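Local structure of CymD (Pseudomonas putida, 6Z34) at residues 277-282 with 301-306; 334-339 with 360-365. The protein forms an outer membrane channel of the FadL family, probably for uptake of monoaromatic hydrocarbons by lateral diffusion. One frame throughout, in Å; residues are numbered along the deposited sequence.

Contact 1: 277-282 with 301-306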
ATOM      1  N   GLU A 277       7.559   7.705  -7.193  1.00 95.75           N
ATOM      2  CA  GLU A 277       6.483   8.643  -6.952  1.00 96.66           C
ATOM      3  C   GLU A 277       5.235   7.793  -6.992  1.00102.42           C
ATOM      4  O   GLU A 277       4.694   7.549  -8.075  1.00112.82           O
ATOM      5  CB  GLU A 277       6.458   9.763  -7.999  1.00 97.14           C
ATOM      6  CG  GLU A 277       5.325  10.781  -7.823  1.00100.37           C
ATOM      7  CD  GLU A 277       5.493  12.010  -8.707  1.00 99.94           C
ATOM      8  OE1 GLU A 277       5.777  11.830  -9.911  1.00100.08           O
ATOM      9  OE2 GLU A 277       5.330  13.148  -8.208  1.00 98.89           O
ATOM     10  N   MET A 278       4.822   7.270  -5.844  1.00 89.61           N
ATOM     11  CA  MET A 278       3.574   6.534  -5.812  1.00 76.40           C
ATOM     12  C   MET A 278       2.483   7.389  -6.443  1.00 70.04           C
ATOM     13  O   MET A 278       2.521   8.623  -6.337  1.00 72.04           O
ATOM     14  CB  MET A 278       3.210   6.137  -4.387  1.00 68.43           C
ATOM     15  CG  MET A 278       4.425   5.830  -3.567  1.00 74.12           C
ATOM     16  SD  MET A 278       3.967   4.841  -2.158  1.00 75.99           S
ATOM     17  CE  MET A 278       3.959   3.185  -2.828  1.00 80.47           C
ATOM     18  N   PRO A 279       1.555   6.789  -7.171  1.00 63.78           N
ATOM     19  CA  PRO A 279       0.619   7.587  -7.948  1.00 59.40           C
ATOM     20  C   PRO A 279      -0.501   8.139  -7.087  1.00 51.43           C
ATOM     21  O   PRO A 279      -0.916   7.537  -6.095  1.00 53.71           O
ATOM     22  CB  PRO A 279       0.088   6.589  -8.982  1.00 67.00           C
ATOM     23  CG  PRO A 279       0.172   5.271  -8.278  1.00 66.63           C
ATOM     24  CD  PRO A 279       1.334   5.342  -7.338  1.00 63.14           C
ATOM     25  N   ALA A 280      -0.964   9.319  -7.487  1.00 47.35           N
ATOM     26  CA  ALA A 280      -2.234   9.894  -7.080  1.00 50.18           C
ATOM     27  C   ALA A 280      -3.366   8.900  -7.270  1.00 56.88           C
ATOM     28  O   ALA A 280      -3.234   7.958  -8.051  1.00 61.45           O
ATOM     29  CB  ALA A 280      -2.519  11.161  -7.888  1.00 41.52           C
ATOM     30  N   SER A 281      -4.474   9.086  -6.550  1.00 57.23           N
ATOM     31  CA  SER A 281      -5.683   8.325  -6.834  1.00 54.42           C
ATOM     32  C   SER A 281      -6.896   9.151  -6.448  1.00 49.30           C
ATOM     33  O   SER A 281      -6.829  10.054  -5.613  1.00 53.80           O
ATOM     34  CB  SER A 281      -5.714   6.965  -6.127  1.00 49.67           C
ATOM     35  OG  SER A 281      -5.512   7.107  -4.735  1.00 55.12           O
ATOM     36  N   LEU A 282      -8.004   8.837  -7.092  1.00 53.55           N
ATOM     37  CA  LEU A 282      -9.266   9.513  -6.864  1.00 49.37           C
ATOM     38  C   LEU A 282     -10.279   8.452  -6.491  1.00 59.05           C
ATOM     39  O   LEU A 282     -10.440   7.471  -7.223  1.00 63.47           O
ATOM     40  CB  LEU A 282      -9.715  10.282  -8.107  1.00 45.04           C
ATOM     41  CG  LEU A 282     -11.018  11.072  -7.939  1.00 65.76           C
ATOM     42  CD1 LEU A 282     -10.830  12.287  -7.014  1.00 58.83           C
ATOM     43  CD2 LEU A 282     -11.554  11.495  -9.297  1.00 69.25           C
ATOM     44  N   LYS A 301     -12.785   3.821  -7.796  1.00 63.26           N
ATOM     45  CA  LYS A 301     -11.483   4.434  -7.604  1.00 58.88           C
ATOM     46  C   LYS A 301     -10.616   4.273  -8.845  1.00 63.52           C
ATOM     47  O   LYS A 301     -10.519   3.184  -9.420  1.00 65.30           O
ATOM     48  CB  LYS A 301     -10.775   3.844  -6.386  1.00 47.90           C
ATOM     49  CG  LYS A 301      -9.302   3.821  -6.579  1.00 60.85           C
ATOM     50  CD  LYS A 301      -8.568   3.521  -5.330  1.00 63.92           C
ATOM     51  CE  LYS A 301      -8.193   2.091  -5.310  1.00 71.28           C
ATOM     52  NZ  LYS A 301      -7.093   1.974  -4.338  1.00 76.75           N
ATOM     53  N   ARG A 302      -9.983   5.370  -9.233  1.00 63.25           N
ATOM     54  CA  ARG A 302      -9.048   5.432 -10.344  1.00 59.45           C
ATOM     55  C   ARG A 302      -7.656   5.731  -9.796  1.00 66.23           C
ATOM     56  O   ARG A 302      -7.451   6.774  -9.161  1.00 64.86           O
ATOM     57  CB  ARG A 302      -9.479   6.516 -11.326  1.00 63.84           C
ATOM     58  CG  ARG A 302      -8.573   6.662 -12.503  1.00 68.56           C
ATOM     59  CD  ARG A 302      -8.885   5.604 -13.523  1.00 74.80           C
ATOM     60  NE  ARG A 302      -8.247   5.932 -14.787  1.00 90.72           N
ATOM     61  CZ  ARG A 302      -8.889   6.380 -15.857  1.00 93.30           C
ATOM     62  NH1 ARG A 302     -10.205   6.546 -15.824  1.00 94.04           N
ATOM     63  NH2 ARG A 302      -8.209   6.654 -16.959  1.00 91.36           N
ATOM     64  N   VAL A 303      -6.704   4.822 -10.031  1.00 59.63           N
ATOM     65  CA  VAL A 303      -5.313   5.025  -9.634  1.00 59.63           C
ATOM     66  C   VAL A 303      -4.526   5.456 -10.865  1.00 65.44           C
ATOM     67  O   VAL A 303      -4.603   4.809 -11.912  1.00 67.24           O
ATOM     68  CB  VAL A 303      -4.709   3.755  -9.007  1.00 61.71           C
ATOM     69  CG1 VAL A 303      -3.229   3.927  -8.817  1.00 58.90           C
ATOM     70  CG2 VAL A 303      -5.361   3.432  -7.665  1.00 65.64           C
ATOM     71  N   TYR A 304      -3.769   6.546 -10.745  1.00 61.36           N
ATOM     72  CA  TYR A 304      -3.187   7.206 -11.912  1.00 56.24           C
ATOM     73  C   TYR A 304      -1.717   6.813 -12.076  1.00 58.63           C
ATOM     74  O   TYR A 304      -0.800   7.621 -11.945  1.00 58.68           O
ATOM     75  CB  TYR A 304      -3.349   8.717 -11.797  1.00 58.46           C
ATOM     76  CG  TYR A 304      -4.785   9.194 -11.837  1.00 64.32           C
ATOM     77  CD1 TYR A 304      -5.470   9.301 -13.039  1.00 59.78           C
ATOM     78  CD2 TYR A 304      -5.456   9.538 -10.663  1.00 57.66           C
ATOM     79  CE1 TYR A 304      -6.784   9.739 -13.077  1.00 59.67           C
ATOM     80  CE2 TYR A 304      -6.770   9.974 -10.691  1.00 59.09           C
ATOM     81  CZ  TYR A 304      -7.426  10.072 -11.901  1.00 62.66           C
ATOM     82  OH  TYR A 304      -8.726  10.497 -11.937  1.00 67.95           O
ATOM     83  N   TRP A 305      -1.507   5.538 -12.412  1.00 68.56           N
ATOM     84  CA  TRP A 305      -0.168   5.076 -12.773  1.00 72.47           C
ATOM     85  C   TRP A 305       0.374   5.797 -14.004  1.00 68.74           C
ATOM     86  O   TRP A 305       1.577   6.059 -14.087  1.00 68.18           O
ATOM     87  CB  TRP A 305      -0.179   3.572 -13.036  1.00 70.33           C
ATOM     88  CG  TRP A 305      -0.618   2.739 -11.887  1.00 61.41           C
ATOM     89  CD1 TRP A 305      -1.848   2.178 -11.708  1.00 66.05           C
ATOM     90  CD2 TRP A 305       0.174   2.341 -10.765  1.00 56.48           C
ATOM     91  NE1 TRP A 305      -1.874   1.456 -10.536  1.00 62.79           N
ATOM     92  CE2 TRP A 305      -0.647   1.548  -9.935  1.00 58.34           C
ATOM     93  CE3 TRP A 305       1.493   2.583 -10.376  1.00 60.99           C
ATOM     94  CZ2 TRP A 305      -0.190   0.993  -8.744  1.00 58.12           C
ATOM     95  CZ3 TRP A 305       1.947   2.029  -9.183  1.00 60.57           C
ATOM     96  CH2 TRP A 305       1.109   1.241  -8.389  1.00 62.24           C
ATOM     97  N   SER A 306      -0.489   6.133 -14.969  1.00 77.77           N
ATOM     98  CA  SER A 306       0.013   6.673 -16.230  1.00 85.59           C
ATOM     99  C   SER A 306       0.726   8.004 -16.029  1.00 97.75           C
ATOM    100  O   SER A 306       1.622   8.350 -16.811  1.00101.12           O
ATOM    101  CB  SER A 306      -1.125   6.834 -17.240  1.00 83.49           C
ATOM    102  OG  SER A 306      -1.985   7.912 -16.887  1.00 84.48           O
TER

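Contact 2: 334-339 with 360-365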
ATOM      1  N   ARG A 334      -0.365   1.491 -16.712  1.00 84.72           N
ATOM      2  CA  ARG A 334      -1.579   2.174 -17.127  1.00 86.75           C
ATOM      3  C   ARG A 334      -2.455   2.423 -15.901  1.00 76.46           C
ATOM      4  O   ARG A 334      -2.245   1.840 -14.835  1.00 76.25           O
ATOM      5  CB  ARG A 334      -2.325   1.356 -18.196  1.00 99.01           C
ATOM      6  CG  ARG A 334      -1.456   0.839 -19.369  1.00109.86           C
ATOM      7  CD  ARG A 334      -0.584  -0.366 -18.993  1.00117.98           C
ATOM      8  NE  ARG A 334       0.291  -0.811 -20.077  1.00135.12           N
ATOM      9  CZ  ARG A 334       1.571  -0.468 -20.194  1.00135.38           C
ATOM     10  NH1 ARG A 334       2.114   0.344 -19.301  1.00132.36           N
ATOM     11  NH2 ARG A 334       2.301  -0.921 -21.209  1.00135.21           N
ATOM     12  N   ASP A 335      -3.431   3.313 -16.052  1.00 75.39           N
ATOM     13  CA  ASP A 335      -4.322   3.600 -14.936  1.00 77.99           C
ATOM     14  C   ASP A 335      -5.063   2.333 -14.519  1.00 81.98           C
ATOM     15  O   ASP A 335      -5.196   1.378 -15.290  1.00 82.26           O
ATOM     16  CB  ASP A 335      -5.313   4.709 -15.303  1.00 69.50           C
ATOM     17  CG  ASP A 335      -4.663   6.077 -15.349  1.00 70.64           C
ATOM     18  OD1 ASP A 335      -3.419   6.146 -15.207  1.00 64.53           O
ATOM     19  OD2 ASP A 335      -5.385   7.077 -15.547  1.00 75.75           O
ATOM     20  N   THR A 336      -5.513   2.318 -13.272  1.00 80.86           N
ATOM     21  CA  THR A 336      -6.283   1.215 -12.718  1.00 76.83           C
ATOM     22  C   THR A 336      -7.613   1.749 -12.218  1.00 75.35           C
ATOM     23  O   THR A 336      -7.672   2.832 -11.631  1.00 78.76           O
ATOM     24  CB  THR A 336      -5.526   0.522 -11.576  1.00 76.06           C
ATOM     25  OG1 THR A 336      -4.248   0.085 -12.055  1.00 90.73           O
ATOM     26  CG2 THR A 336      -6.284  -0.693 -11.094  1.00 74.95           C
ATOM     27  N   ASN A 337      -8.682   1.007 -12.499  1.00 86.89           N
ATOM     28  CA  ASN A 337      -9.986   1.238 -11.889  1.00 76.50           C
ATOM     29  C   ASN A 337     -10.232   0.177 -10.835  1.00 70.88           C
ATOM     30  O   ASN A 337      -9.861  -0.990 -11.009  1.00 68.72           O
ATOM     31  CB  ASN A 337     -11.125   1.188 -12.902  1.00 67.20           C
ATOM     32  CG  ASN A 337     -11.033   2.273 -13.925  1.00 80.25           C
ATOM     33  OD1 ASN A 337     -11.509   3.380 -13.712  1.00 85.14           O
ATOM     34  ND2 ASN A 337     -10.454   1.957 -15.066  1.00 91.92           N
ATOM     35  N   VAL A 338     -10.853   0.588  -9.741  1.00 63.42           N
ATOM     36  CA  VAL A 338     -11.285  -0.337  -8.710  1.00 59.46           C
ATOM     37  C   VAL A 338     -12.727  -0.022  -8.367  1.00 61.68           C
ATOM     38  O   VAL A 338     -13.109   1.148  -8.244  1.00 61.83           O
ATOM     39  CB  VAL A 338     -10.393  -0.267  -7.454  1.00 58.68           C
ATOM     40  CG1 VAL A 338     -10.868  -1.279  -6.433  1.00 54.86           C
ATOM     41  CG2 VAL A 338      -8.936  -0.525  -7.825  1.00 56.04           C
ATOM     42  N   TYR A 339     -13.523  -1.071  -8.229  1.00 57.46           N
ATOM     43  CA  TYR A 339     -14.902  -0.969  -7.792  1.00 51.05           C
ATOM     44  C   TYR A 339     -15.041  -1.765  -6.512  1.00 53.22           C
ATOM     45  O   TYR A 339     -14.638  -2.933  -6.472  1.00 53.56           O
ATOM     46  CB  TYR A 339     -15.863  -1.503  -8.848  1.00 51.58           C
ATOM     47  CG  TYR A 339     -15.713  -0.868 -10.202  1.00 62.22           C
ATOM     48  CD1 TYR A 339     -16.408   0.291 -10.530  1.00 73.79           C
ATOM     49  CD2 TYR A 339     -14.898  -1.446 -11.173  1.00 74.53           C
ATOM     50  CE1 TYR A 339     -16.287   0.867 -11.787  1.00 80.28           C
ATOM     51  CE2 TYR A 339     -14.769  -0.881 -12.431  1.00 77.17           C
ATOM     52  CZ  TYR A 339     -15.463   0.276 -12.729  1.00 83.66           C
ATOM     53  OH  TYR A 339     -15.328   0.841 -13.971  1.00 88.68           O
ATOM     54  N   ALA A 360     -10.713  -5.044  -9.405  1.00 49.36           N
ATOM     55  CA  ALA A 360      -9.691  -4.135  -9.903  1.00 55.84           C
ATOM     56  C   ALA A 360      -9.296  -4.541 -11.319  1.00 67.03           C
ATOM     57  O   ALA A 360      -9.148  -5.730 -11.621  1.00 65.17           O
ATOM     58  CB  ALA A 360      -8.471  -4.138  -8.992  1.00 48.80           C
ATOM     59  N   GLN A 361      -9.134  -3.553 -12.190  1.00 74.61           N
ATOM     60  CA  GLN A 361      -8.859  -3.815 -13.594  1.00 72.20           C
ATOM     61  C   GLN A 361      -8.193  -2.590 -14.200  1.00 84.49           C
ATOM     62  O   GLN A 361      -8.457  -1.459 -13.786  1.00 98.44           O
ATOM     63  CB  GLN A 361     -10.148  -4.155 -14.350  1.00 64.81           C
ATOM     64  CG  GLN A 361     -10.007  -4.244 -15.849  1.00 75.39           C
ATOM     65  CD  GLN A 361      -9.132  -5.399 -16.266  1.00 77.06           C
ATOM     66  OE1 GLN A 361      -7.903  -5.306 -16.256  1.00 69.49           O
ATOM     67  NE2 GLN A 361      -9.765  -6.508 -16.623  1.00 81.21           N
ATOM     68  N   LEU A 362      -7.327  -2.824 -15.186  1.00 85.05           N
ATOM     69  CA  LEU A 362      -6.697  -1.720 -15.894  1.00 86.09           C
ATOM     70  C   LEU A 362      -7.759  -0.864 -16.584  1.00 95.81           C
ATOM     71  O   LEU A 362      -8.932  -1.237 -16.698  1.00 91.90           O
ATOM     72  CB  LEU A 362      -5.658  -2.239 -16.888  1.00 74.75           C
ATOM     73  CG  LEU A 362      -4.615  -3.162 -16.248  1.00 68.95           C
ATOM     74  CD1 LEU A 362      -3.402  -3.332 -17.146  1.00 82.89           C
ATOM     75  CD2 LEU A 362      -4.186  -2.658 -14.890  1.00 63.54           C
ATOM     76  N   ALA A 363      -7.336   0.309 -17.037  1.00108.52           N
ATOM     77  CA  ALA A 363      -8.256   1.416 -17.232  1.00122.56           C
ATOM     78  C   ALA A 363      -8.468   1.745 -18.701  1.00125.28           C
ATOM     79  O   ALA A 363      -7.729   1.313 -19.588  1.00130.65           O
ATOM     80  CB  ALA A 363      -7.759   2.663 -16.499  1.00125.70           C
ATOM     81  N   ASN A 364      -9.502   2.547 -18.933  1.00122.97           N
ATOM     82  CA  ASN A 364      -9.783   3.076 -20.252  1.00132.56           C
ATOM     83  C   ASN A 364      -9.049   4.396 -20.436  1.00137.37           C
ATOM     84  O   ASN A 364      -9.284   5.334 -19.662  1.00134.93           O
ATOM     85  CB  ASN A 364     -11.274   3.269 -20.434  1.00136.46           C
ATOM     86  CG  ASN A 364     -12.060   2.037 -20.053  1.00138.92           C
ATOM     87  OD1 ASN A 364     -11.754   0.930 -20.496  1.00142.47           O
ATOM     88  ND2 ASN A 364     -13.055   2.215 -19.194  1.00136.34           N
ATOM     89  N   PRO A 365      -8.140   4.504 -21.419  1.00140.55           N
ATOM     90  CA  PRO A 365      -7.377   5.707 -21.769  1.00139.42           C
ATOM     91  C   PRO A 365      -8.194   6.680 -22.616  1.00131.82           C
ATOM     92  O   PRO A 365      -9.225   7.160 -22.149  1.00125.70           O
ATOM     93  CB  PRO A 365      -6.184   5.159 -22.570  1.00143.39           C
ATOM     94  CG  PRO A 365      -6.257   3.655 -22.457  1.00142.67           C
ATOM     95  CD  PRO A 365      -7.671   3.317 -22.149  1.00140.67           C
TER

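Contact 1: 277-282 with 301-306
Pro279 meets Trp305 at the open end of an antiparallel hairpin, whose strands 281-289 and 294-303 belong to the beta barrel of this FadL-family channel. The proline ring lies over one face of the indole. Its CG is 3.7 Å from the centroid of the six-membered ring and 14° off the ring normal, a CH-pi contact. Val303 CG1 lies over the same face, toward the rim, and also touches Pro279 CG. It is anti to the backbone N (chi1 171°), which puts this methyl above the indole. Pro279 CB packs against Tyr304 O at 3.3 Å.

Ala280 carries the next link. Its carbonyl O accepts a nearly straight hydrogen bond of 3.1 Å from Tyr304 N. The same oxygen lies at the edge of the Tyr304 ring, near its plane.

Ser281 faces Val303 in a non-hydrogen-bonded pair, and Ser281 CB touches Val303 CG2. Ser281 CA approaches Arg302 O at 3.3 Å in a CA-H...O contact.

Leu282 pairs with Arg302 through two backbone hydrogen bonds. Leu282 N gives to Arg302 O at 3.0 Å, and Arg302 N gives to Leu282 O at 2.9 Å. The side chains of Leu282 and Tyr304 lie side by side and point the same way. Leu282 CB meets the ring edge at CE2, 3.9 Å away. Arg302 CG lies over one face of that ring, toward the rim, while its guanidinium leads away to Asp335.

The polar links across this contact are therefore backbone bonds, and the pairing rests on N-H and C=O groups. The side chains add mainly apolar contacts across it, and the charge of Arg302 is spent on a partner outside the pair.

Contact 2: 334-339 with 360-365
Asn337 and Gln361 form a hydrogen-bonded pair in the antiparallel hairpin of strands 336-347 and 351-362, part of the FadL-family barrel. Asn337 N gives to Gln361 O at 2.8 Å. Gln361 N returns a bond of 2.9 Å to Asn337 O.

The Asn337 side chain leads from this pair to Ala363. Its CB lies 3.9 Å from Gln361 O. CG is anti to the carbonyl carbon, beside the backbone N (chi1 -64°), and comes within 4.2 Å of Ala363 CB. At the tip, ND2 is modelled very close to Ala363 CA and CB, both at 3.1 Å. This approach is tight enough to be doubtful in detail.

Asp335 CB also comes close to the Ala363 methyl. Its carboxylate turns to strand 294-303 and the residues after it. OD2 forms a salt bridge with Arg302 NE, and OD1 a hydrogen bond with Ser306 OG.

Thr336 and Leu362 form a non-hydrogen-bonded pair with diverging side chains. Thr336 OG1 still meets Leu362 CD2, and Thr336 CG2 lies 3.5 Å from Gln361 O. Val338 and Ala360 share the other face of the hairpin from Asn337 and Gln361, where Val338 CG2 meets Ala360 CB at 3.8 Å.

How the contacts relate
The two contacts hold neighbouring hairpins, side by side in the barrel wall, and their centres are about 10 Å apart. Strands 294-303 and 336-347 are neighbours and join them. Probable backbone hydrogen bonds run from Val338 N to Lys301 O and from Val303 N to Thr336 O. Contact 1 is a surface contact, with Ala280 the one buried residue among those that touch. Contact 2 is partly buried, with Asp335, Asn337, Val338 and Ala360 buried. Aromatic rings supply much of the side-chain packing in contact 1. Contact 2 has no aromatic ring among its touching side chains. Alanine, threonine, asparagine and valine meet there, together with Leu362 and Asp335.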